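Local coordinates for uncharacterized protein (Wolinella succinogenes, PDB 3JYG), which is of unknown function but belongs to the 6-pyruvoyl tetrahydropterin synthase family and carries a bound zinc ion, at residues Ile47-Ser52 against Val163-Phe168; Tyr5-Glu10 against Thr61-Leu66; Ile144-Leu149 against Ala176-Glu181. All blocks are in the same frame, centred on the assembly; numbering follows the deposited sequence.

Overall arrangement
The three contacts lie on one continuous sheet and illustrate how its two faces and its edges divide the chemistry. Contact 1 is buried and joins neighbouring strands, combining backbone hydrogen bonds with a mainly polar row on one face and an apolar row on the other. Contact 2, also buried, sets the adjoining strand 3-17 against the turn before helix 67-77, using apolar contacts and one water. Contact 3, partly buried, lays helix 141-155 against the last strand by van der Waals contact alone. Strand 40-52 of contact 1 pairs with strand 3-17 of contact 2, and strand 162-169 with strand 174-180 of contact 3. Contacts 2 and 3 do not touch, and each borders a different neighbouring subunit.

Contact 1: residues Ile47-Ser52 against Val163-Phe168; sequences IVHLES and VSSVEF
His49 O is gripped from strand 162-169 by Ser164 N at 2.9 Å and by a CA-H...O contact from Val163 CA. This convergence marks a beta bulge in an antiparallel pair of neighbouring strands within the T-fold sheet of the family. Ser164 is the extra residue: its N-H reaches the carbonyl from 32° out of the carbonyl plane, and its CB is directed toward strand 40-52, where Glu51 OE1 passes 3.9 Å from Ser164 CB. The strongest polar partner of Glu51 OE1 is Gln6 NE2 of strand 3-17, by a hydrogen bond. Beyond the bulge the pairing is regular. His49 N donates to Ser165 O at 2.9 Å, and Ile47 and Glu167 form a hydrogen-bonded pair with a bond in each direction, the shorter running from Glu167 N to Ile47 O at 2.7 Å.

The two faces differ in character. Val48, Val166, Leu50 and Val163 form the apolar one, with Leu50 CD2 3.9 Å from Val163 CG2; Leu149 and Leu152 of helix 141-155 cover part of it. On the other face stand Ile47, His49, Ser165 and Glu167. Here His49 and Glu167 each hold CG anti to the carbonyl carbon (chi1 -59° in both), and the Glu167 chain runs extended beyond it. Ring and carboxylate lie only 20° from coplanar. His49 NE2 donates to Glu167 OE1 at 2.7 Å, meeting the anti lone pair near the plane of the ring. Arg177 adds a long, weak ion pair to the same oxygen, and its NE bonds Ser165 OG. Ile47 crosses Glu167 at a slant, its CD1 3.9 Å from Glu167 OE1, the oxygen that accepts from the histidine.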
loop_
_atom_site.group_PDB
_atom_site.type_symbol
_atom_site.label_atom_id
_atom_site.label_comp_id
_atom_site.label_asym_id
_atom_site.label_seq_id
_atom_site.Cartn_x
_atom_site.Cartn_y
_atom_site.Cartn_z
ATOM N N ILE A 47 -8.037 -5.160 -5.186
ATOM C CA ILE A 47 -8.072 -4.989 -3.737
ATOM C C ILE A 47 -9.389 -4.329 -3.308
ATOM O O ILE A 47 -9.659 -3.183 -3.691
ATOM C CB ILE A 47 -6.899 -4.129 -3.217
ATOM C CG1 ILE A 47 -5.591 -4.602 -3.847
ATOM C CG2 ILE A 47 -6.860 -4.212 -1.639
ATOM C CD1 ILE A 47 -4.320 -3.931 -3.321
ATOM N N VAL A 48 -10.173 -5.048 -2.501
ATOM C CA VAL A 48 -11.503 -4.575 -2.043
ATOM C C VAL A 48 -11.386 -4.032 -0.613
ATOM O O VAL A 48 -10.874 -4.734 0.254
ATOM C CB VAL A 48 -12.523 -5.751 -2.049
ATOM C CG1 VAL A 48 -13.868 -5.344 -1.416
ATOM C CG2 VAL A 48 -12.703 -6.262 -3.435
ATOM N N HIS A 49 -11.822 -2.799 -0.377
ATOM C CA HIS A 49 -11.779 -2.214 0.962
ATOM C C HIS A 49 -13.193 -2.072 1.495
ATOM O O HIS A 49 -14.063 -1.488 0.817
ATOM C CB HIS A 49 -11.074 -0.851 0.940
ATOM C CG HIS A 49 -9.673 -0.907 0.428
ATOM N ND1 HIS A 49 -8.584 -0.915 1.264
ATOM C CD2 HIS A 49 -9.184 -0.948 -0.837
ATOM C CE1 HIS A 49 -7.477 -0.924 0.532
ATOM N NE2 HIS A 49 -7.820 -0.966 -0.748
ATOM N N LEU A 50 -13.439 -2.673 2.663
ATOM C CA LEU A 50 -14.776 -2.711 3.231
ATOM C C LEU A 50 -14.645 -1.948 4.531
ATOM O O LEU A 50 -13.564 -1.977 5.126
ATOM C CB LEU A 50 -15.228 -4.152 3.509
ATOM C CG LEU A 50 -15.419 -5.103 2.310
ATOM C CD1 LEU A 50 -16.085 -6.414 2.760
ATOM C CD2 LEU A 50 -16.251 -4.407 1.181
ATOM N N GLU A 51 -15.724 -1.287 4.963
ATOM C CA GLU A 51 -15.686 -0.338 6.091
ATOM C C GLU A 51 -16.926 -0.385 6.996
ATOM O O GLU A 51 -18.051 -0.525 6.513
ATOM C CB GLU A 51 -15.490 1.090 5.504
ATOM C CG GLU A 51 -15.533 2.202 6.496
ATOM C CD GLU A 51 -15.325 3.573 5.883
ATOM O OE1 GLU A 51 -14.190 3.890 5.496
ATOM O OE2 GLU A 51 -16.297 4.357 5.825
ATOM N N SER A 52 -16.722 -0.240 8.305
ATOM C CA SER A 52 -17.822 -0.073 9.260
ATOM C C SER A 52 -17.393 0.921 10.335
ATOM O O SER A 52 -16.186 1.207 10.514
ATOM C CB SER A 52 -18.193 -1.407 9.939
ATOM O OG SER A 52 -17.006 -2.036 10.430
ATOM N N VAL A 163 -18.701 -0.680 0.948
ATOM C CA VAL A 163 -17.464 -0.788 0.135
ATOM C C VAL A 163 -16.850 0.606 -0.022
ATOM O O VAL A 163 -17.420 1.421 -0.707
ATOM C CB VAL A 163 -17.748 -1.293 -1.300
ATOM C CG1 VAL A 163 -16.423 -1.602 -2.029
ATOM C CG2 VAL A 163 -18.611 -2.522 -1.280
ATOM N N SER A 164 -15.685 0.872 0.562
ATOM C CA SER A 164 -15.155 2.225 0.547
ATOM C C SER A 164 -14.360 2.526 -0.715
ATOM O O SER A 164 -14.393 3.673 -1.247
ATOM C CB SER A 164 -14.339 2.515 1.798
ATOM O OG SER A 164 -13.265 1.641 1.819
ATOM N N SER A 165 -13.646 1.523 -1.206
ATOM C CA SER A 165 -13.049 1.609 -2.544
ATOM C C SER A 165 -12.591 0.254 -3.080
ATOM O O SER A 165 -12.564 -0.755 -2.354
ATOM C CB SER A 165 -11.859 2.575 -2.543
ATOM O OG SER A 165 -10.788 2.023 -1.736
ATOM N N VAL A 166 -12.222 0.246 -4.359
ATOM C CA VAL A 166 -11.608 -0.923 -4.983
ATOM C C VAL A 166 -10.358 -0.458 -5.705
ATOM O O VAL A 166 -10.370 0.576 -6.363
ATOM C CB VAL A 166 -12.559 -1.488 -6.021
ATOM C CG1 VAL A 166 -11.870 -2.533 -6.909
ATOM C CG2 VAL A 166 -13.766 -2.066 -5.332
ATOM N N GLU A 167 -9.273 -1.192 -5.547
ATOM C CA GLU A 167 -8.058 -0.922 -6.295
ATOM C C GLU A 167 -7.905 -1.993 -7.369
ATOM O O GLU A 167 -8.239 -3.172 -7.163
ATOM C CB GLU A 167 -6.806 -0.964 -5.399
ATOM C CG GLU A 167 -6.817 0.031 -4.242
ATOM C CD GLU A 167 -5.539 -0.056 -3.414
ATOM O OE1 GLU A 167 -5.640 -0.463 -2.230
ATOM O OE2 GLU A 167 -4.445 0.222 -3.975
ATOM N N PHE A 168 -7.390 -1.581 -8.509
ATOM C CA PHE A 168 -6.999 -2.555 -9.531
ATOM C C PHE A 168 -5.574 -2.270 -10.018
ATOM O O PHE A 168 -5.295 -1.187 -10.575
ATOM C CB PHE A 168 -8.028 -2.636 -10.656
ATOM C CG PHE A 168 -7.713 -3.712 -11.664
ATOM C CD1 PHE A 168 -7.973 -5.063 -11.370
ATOM C CD2 PHE A 168 -7.088 -3.388 -12.864
ATOM C CE1 PHE A 168 -7.627 -6.091 -12.299
ATOM C CE2 PHE A 168 -6.723 -4.418 -13.792
ATOM C CZ PHE A 168 -7.036 -5.754 -13.511
#

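Contact 2: residues Tyr5-Glu10 against Thr61-Leu66; sequences YQIAKE and TDFAHL
Ile7 of strand 3-17 and Phe63 of the 3-10 turn 63-66 supply most of the apolar contact, in which a turn introduced by an Asx turn at Asp62 packs on a beta strand. The two side chains slide past each other in opposite directions, and Ile7 CB comes within 3.7 Å of Phe63 CE1 while Ile7 CG2 meets CZ. Ile7 CG1 stands between the backbone N and the carbonyl carbon (chi1 54°). Ile7 CD1 touches Thr61 O at 3.5 Å. Two residues on, on the same side of the strand, Lys9 CB lies near Phe63 CD1 and 4.3 Å from Leu66 CD1.

Polar bonds shape the turn itself. Asp62 OD1 accepts from Ala64 N at 2.8 Å through its anti lone pair, and Thr61 OG1 meets His65 ND1 in the plane of the imidazole. The second subunit extends the sheet beside residues 5-9; Gln22 of that subunit bonds Asp62 OD2, and the backbone N of its Asn25 bonds His65 NE2.

Direct hydrogen bonds between strand and turn are absent. A water bridges them instead, accepting from Lys9 NZ at 3.2 Å and donating to Phe63 O.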
loop_
_atom_site.group_PDB
_atom_site.type_symbol
_atom_site.label_atom_id
_atom_site.label_comp_id
_atom_site.label_asym_id
_atom_site.label_seq_id
_atom_site.Cartn_x
_atom_site.Cartn_y
_atom_site.Cartn_z
ATOM N N TYR A 5 -13.202 1.537 10.969
ATOM C CA TYR A 5 -12.578 0.223 10.882
ATOM C C TYR A 5 -12.689 -0.211 9.428
ATOM O O TYR A 5 -13.767 -0.107 8.823
ATOM C CB TYR A 5 -13.307 -0.771 11.777
ATOM C CG TYR A 5 -13.349 -0.385 13.231
ATOM C CD1 TYR A 5 -14.494 0.223 13.774
ATOM C CD2 TYR A 5 -12.266 -0.606 14.052
ATOM C CE1 TYR A 5 -14.539 0.619 15.115
ATOM C CE2 TYR A 5 -12.296 -0.226 15.408
ATOM C CZ TYR A 5 -13.440 0.391 15.914
ATOM O OH TYR A 5 -13.505 0.736 17.236
ATOM N N GLN A 6 -11.597 -0.697 8.856
ATOM C CA GLN A 6 -11.644 -1.186 7.475
ATOM C C GLN A 6 -10.977 -2.562 7.382
ATOM O O GLN A 6 -10.125 -2.879 8.206
ATOM C CB GLN A 6 -10.951 -0.216 6.507
ATOM C CG GLN A 6 -11.693 1.092 6.232
ATOM C CD GLN A 6 -11.009 1.972 5.158
ATOM O OE1 GLN A 6 -9.919 1.656 4.698
ATOM N NE2 GLN A 6 -11.676 3.077 4.754
ATOM N N ILE A 7 -11.376 -3.377 6.404
ATOM C CA ILE A 7 -10.594 -4.567 6.066
ATOM C C ILE A 7 -10.309 -4.486 4.580
ATOM O O ILE A 7 -11.061 -3.828 3.867
ATOM C CB ILE A 7 -11.270 -5.912 6.458
ATOM C CG1 ILE A 7 -12.691 -6.032 5.880
ATOM C CG2 ILE A 7 -11.256 -6.063 7.985
ATOM C CD1 ILE A 7 -13.094 -7.478 5.454
ATOM N N ALA A 8 -9.222 -5.106 4.117
ATOM C CA ALA A 8 -8.926 -5.123 2.705
ATOM C C ALA A 8 -8.477 -6.516 2.320
ATOM O O ALA A 8 -7.686 -7.147 3.057
ATOM C CB ALA A 8 -7.827 -4.176 2.400
ATOM N N LYS A 9 -8.908 -6.965 1.147
ATOM C CA LYS A 9 -8.480 -8.275 0.695
ATOM C C LYS A 9 -8.163 -8.234 -0.782
ATOM O O LYS A 9 -8.883 -7.587 -1.541
ATOM C CB LYS A 9 -9.543 -9.328 1.006
ATOM C CG LYS A 9 -9.194 -10.703 0.434
ATOM C CD LYS A 9 -9.607 -11.897 1.302
ATOM C CE LYS A 9 -8.880 -13.143 0.776
ATOM N NZ LYS A 9 -9.538 -14.396 1.238
ATOM N N GLU A 10 -7.092 -8.949 -1.145
ATOM C CA GLU A 10 -6.517 -9.047 -2.506
ATOM C C GLU A 10 -7.019 -10.288 -3.256
ATOM O O GLU A 10 -7.227 -11.370 -2.653
ATOM C CB GLU A 10 -4.970 -9.070 -2.457
ATOM C CG GLU A 10 -4.366 -7.952 -1.562
ATOM C CD GLU A 10 -2.838 -7.795 -1.674
ATOM O OE1 GLU A 10 -2.138 -8.697 -2.199
ATOM O OE2 GLU A 10 -2.331 -6.745 -1.235
ATOM N N THR A 61 -16.195 -7.332 8.947
ATOM C CA THR A 61 -16.933 -8.520 8.513
ATOM C C THR A 61 -15.895 -9.624 8.247
ATOM O O THR A 61 -14.699 -9.320 8.008
ATOM C CB THR A 61 -17.878 -8.205 7.296
ATOM O OG1 THR A 61 -18.826 -9.264 7.111
ATOM C CG2 THR A 61 -17.087 -7.985 5.966
ATOM N N ASP A 62 -16.291 -10.891 8.303
ATOM C CA ASP A 62 -15.303 -11.960 8.101
ATOM C C ASP A 62 -14.690 -11.859 6.692
ATOM O O ASP A 62 -15.450 -11.758 5.714
ATOM C CB ASP A 62 -15.915 -13.363 8.298
ATOM C CG ASP A 62 -14.838 -14.430 8.528
ATOM O OD1 ASP A 62 -14.149 -14.827 7.573
ATOM O OD2 ASP A 62 -14.649 -14.860 9.682
ATOM N N PHE A 63 -13.346 -11.884 6.600
ATOM C CA PHE A 63 -12.633 -11.965 5.299
ATOM C C PHE A 63 -13.276 -12.980 4.347
ATOM O O PHE A 63 -13.372 -12.696 3.169
ATOM C CB PHE A 63 -11.118 -12.295 5.443
ATOM C CG PHE A 63 -10.279 -11.143 5.931
ATOM C CD1 PHE A 63 -10.087 -10.013 5.135
ATOM C CD2 PHE A 63 -9.682 -11.190 7.199
ATOM C CE1 PHE A 63 -9.332 -8.944 5.589
ATOM C CE2 PHE A 63 -8.908 -10.107 7.669
ATOM C CZ PHE A 63 -8.731 -8.984 6.852
ATOM N N ALA A 64 -13.746 -14.127 4.863
ATOM C CA ALA A 64 -14.368 -15.161 4.013
ATOM C C ALA A 64 -15.666 -14.743 3.365
ATOM O O ALA A 64 -16.186 -15.449 2.482
ATOM C CB ALA A 64 -14.571 -16.482 4.773
ATOM N N HIS A 65 -16.215 -13.602 3.785
ATOM C CA HIS A 65 -17.473 -13.140 3.205
ATOM C C HIS A 65 -17.258 -12.496 1.846
ATOM O O HIS A 65 -18.186 -11.950 1.258
ATOM C CB HIS A 65 -18.221 -12.199 4.147
ATOM C CG HIS A 65 -18.809 -12.889 5.340
ATOM N ND1 HIS A 65 -19.037 -12.240 6.535
ATOM C CD2 HIS A 65 -19.225 -14.171 5.519
ATOM C CE1 HIS A 65 -19.578 -13.087 7.396
ATOM N NE2 HIS A 65 -19.677 -14.271 6.815
ATOM N N LEU A 66 -16.027 -12.587 1.353
ATOM C CA LEU A 66 -15.711 -12.155 -0.011
ATOM C C LEU A 66 -15.385 -13.379 -0.899
ATOM O O LEU A 66 -14.972 -13.237 -2.074
ATOM C CB LEU A 66 -14.578 -11.112 -0.012
ATOM C CG LEU A 66 -14.982 -9.663 0.389
ATOM C CD1 LEU A 66 -13.774 -8.736 0.583
ATOM C CD2 LEU A 66 -16.022 -9.040 -0.618
HETATM O O HOH W 1 -12.659 -14.111 0.490
#

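Contact 3: residues Ile144-Leu149 against Ala176-Glu181; sequences IASWLL and ARVYNE
Val178, projecting from strand 174-180 toward helix 141-155, sits among Ala145, Ser146 and Leu149 in a helix-on-sheet contact of the T-fold. Its two methyls divide the helix surface between them. CG1, anti to the backbone N (chi1 177°), meets Leu149 CD2 at 3.5 Å; CG2 turns to the preceding part of the helix, lying 3.9 Å from Ala145 CB and 3.4 Å from Ser146 OG. The last of these is a plain van der Waals touch, since the serine hydroxyl is hydrogen-bonded to Glu142 O, one turn back in its own helix.

Leu149 spans the gap to a second residue of the strand. Its CG is anti to the backbone N (chi1 179°). Of its two methyls, CD2 meets Val178 and CD1 approaches Asn180 CB at 4.2 Å, the leucine and asparagine side chains crossing at about a right angle. Asn180 thus contributes its CB to the apolar contact, while its ND2 is hydrogen-bonded to Val163 O on the adjoining strand. Asn180 is also the centre of an inverse gamma turn, which turns the chain there.

Farther out, Arg177 and Tyr179 point from the opposite side of the strand, away from the helix, where Tyr179 OH lies 3.0 Å above the guanidinium plane without a hydrogen bond to NE.

The segment axes approach to 7.7 Å and run 35° apart. Strand 174-180 is the outermost strand of its own chain at this end, paired with strand 162-169, whose Val163 and Val166 also touch Leu149. On its other flank residues 176-180 pair antiparallel with a strand of the third subunit, so the sheet continues between chains, and Tyr5 of that subunit packs against both Ser146 and Val178.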
loop_
_atom_site.group_PDB
_atom_site.type_symbol
_atom_site.label_atom_id
_atom_site.label_comp_id
_atom_site.label_asym_id
_atom_site.label_seq_id
_atom_site.Cartn_x
_atom_site.Cartn_y
_atom_site.Cartn_z
ATOM N N ILE A 144 -12.081 -1.188 -15.133
ATOM C CA ILE A 144 -12.236 -2.463 -14.392
ATOM C C ILE A 144 -12.522 -2.283 -12.886
ATOM O O ILE A 144 -13.438 -2.937 -12.315
ATOM C CB ILE A 144 -11.011 -3.381 -14.658
ATOM C CG1 ILE A 144 -11.051 -3.823 -16.145
ATOM C CG2 ILE A 144 -10.981 -4.620 -13.711
ATOM C CD1 ILE A 144 -9.704 -4.499 -16.657
ATOM N N ALA A 145 -11.734 -1.416 -12.253
ATOM C CA ALA A 145 -11.921 -1.045 -10.851
ATOM C C ALA A 145 -13.348 -0.495 -10.605
ATOM O O ALA A 145 -14.007 -0.955 -9.683
ATOM C CB ALA A 145 -10.889 -0.009 -10.424
ATOM N N SER A 146 -13.812 0.440 -11.435
ATOM C CA SER A 146 -15.204 0.965 -11.330
ATOM C C SER A 146 -16.283 -0.083 -11.476
ATOM O O SER A 146 -17.281 -0.044 -10.761
ATOM C CB SER A 146 -15.505 2.028 -12.406
ATOM O OG SER A 146 -14.446 2.978 -12.463
ATOM N N TRP A 147 -16.084 -1.011 -12.417
ATOM C CA TRP A 147 -17.023 -2.058 -12.695
ATOM C C TRP A 147 -17.127 -2.997 -11.478
ATOM O O TRP A 147 -18.224 -3.360 -11.001
ATOM C CB TRP A 147 -16.486 -2.840 -13.923
ATOM C CG TRP A 147 -17.339 -3.994 -14.283
ATOM C CD1 TRP A 147 -18.716 -4.006 -14.414
ATOM C CD2 TRP A 147 -16.893 -5.328 -14.533
ATOM N NE1 TRP A 147 -19.148 -5.307 -14.708
ATOM C CE2 TRP A 147 -18.046 -6.122 -14.792
ATOM C CE3 TRP A 147 -15.628 -5.932 -14.580
ATOM C CZ2 TRP A 147 -17.959 -7.466 -15.119
ATOM C CZ3 TRP A 147 -15.542 -7.289 -14.879
ATOM C CH2 TRP A 147 -16.708 -8.040 -15.142
ATOM N N LEU A 148 -15.965 -3.354 -10.917
ATOM C CA LEU A 148 -15.980 -4.270 -9.770
ATOM C C LEU A 148 -16.500 -3.574 -8.524
ATOM O O LEU A 148 -17.199 -4.190 -7.709
ATOM C CB LEU A 148 -14.585 -4.896 -9.542
ATOM C CG LEU A 148 -14.018 -5.729 -10.694
ATOM C CD1 LEU A 148 -12.544 -6.058 -10.428
ATOM C CD2 LEU A 148 -14.823 -7.013 -10.966
ATOM N N LEU A 149 -16.166 -2.294 -8.354
ATOM C CA LEU A 149 -16.839 -1.486 -7.334
ATOM C C LEU A 149 -18.392 -1.537 -7.476
ATOM O O LEU A 149 -19.107 -1.800 -6.485
ATOM C CB LEU A 149 -16.318 -0.019 -7.338
ATOM C CG LEU A 149 -16.976 0.924 -6.326
ATOM C CD1 LEU A 149 -16.788 0.505 -4.884
ATOM C CD2 LEU A 149 -16.423 2.340 -6.528
ATOM N N ALA A 176 -4.906 1.676 -10.282
ATOM C CA ALA A 176 -6.041 2.549 -10.239
ATOM C C ALA A 176 -6.787 2.280 -8.953
ATOM O O ALA A 176 -6.682 1.209 -8.357
ATOM C CB ALA A 176 -6.942 2.294 -11.415
ATOM N N ARG A 177 -7.550 3.276 -8.529
ATOM C CA ARG A 177 -8.360 3.147 -7.356
ATOM C C ARG A 177 -9.612 3.982 -7.662
ATOM O O ARG A 177 -9.546 5.048 -8.328
ATOM C CB ARG A 177 -7.605 3.668 -6.150
ATOM C CG ARG A 177 -8.212 3.273 -4.763
ATOM C CD ARG A 177 -7.220 3.444 -3.619
ATOM N NE ARG A 177 -7.826 2.957 -2.394
ATOM C CZ ARG A 177 -7.209 2.775 -1.236
ATOM N NH1 ARG A 177 -5.899 2.973 -1.126
ATOM N NH2 ARG A 177 -7.911 2.346 -0.192
ATOM N N VAL A 178 -10.751 3.417 -7.279
ATOM C CA VAL A 178 -11.986 4.168 -7.351
ATOM C C VAL A 178 -12.614 4.178 -5.944
ATOM O O VAL A 178 -12.807 3.126 -5.330
ATOM C CB VAL A 178 -12.944 3.586 -8.416
ATOM C CG1 VAL A 178 -14.265 4.373 -8.409
ATOM C CG2 VAL A 178 -12.297 3.589 -9.845
ATOM N N TYR A 179 -12.921 5.384 -5.461
ATOM C CA TYR A 179 -13.412 5.617 -4.136
ATOM C C TYR A 179 -14.915 5.832 -4.190
ATOM O O TYR A 179 -15.411 6.646 -4.966
ATOM C CB TYR A 179 -12.767 6.879 -3.545
ATOM C CG TYR A 179 -11.396 6.642 -3.018
ATOM C CD1 TYR A 179 -11.196 6.034 -1.767
ATOM C CD2 TYR A 179 -10.280 7.020 -3.751
ATOM C CE1 TYR A 179 -9.882 5.806 -1.278
ATOM C CE2 TYR A 179 -8.994 6.794 -3.258
ATOM C CZ TYR A 179 -8.816 6.194 -2.054
ATOM O OH TYR A 179 -7.548 6.002 -1.607
ATOM N N ASN A 180 -15.610 5.096 -3.335
ATOM C CA ASN A 180 -17.021 5.242 -3.157
ATOM C C ASN A 180 -17.209 6.358 -2.139
ATOM O O ASN A 180 -17.335 6.113 -0.919
ATOM C CB ASN A 180 -17.633 3.936 -2.670
ATOM C CG ASN A 180 -19.111 4.045 -2.445
ATOM O OD1 ASN A 180 -19.723 5.025 -2.842
ATOM N ND2 ASN A 180 -19.689 3.055 -1.781
ATOM N N GLU A 181 -17.175 7.571 -2.682
ATOM C CA GLU A 181 -17.449 8.840 -2.017
ATOM C C GLU A 181 -16.364 9.867 -2.303
ATOM O O GLU A 181 -16.646 10.868 -2.942
ATOM C CB GLU A 181 -17.705 8.709 -0.524
ATOM C CG GLU A 181 -19.188 8.701 -0.202
ATOM C CD GLU A 181 -19.465 9.312 1.164
ATOM O OE1 GLU A 181 -18.509 9.894 1.754
ATOM O OE2 GLU A 181 -20.629 9.214 1.642
#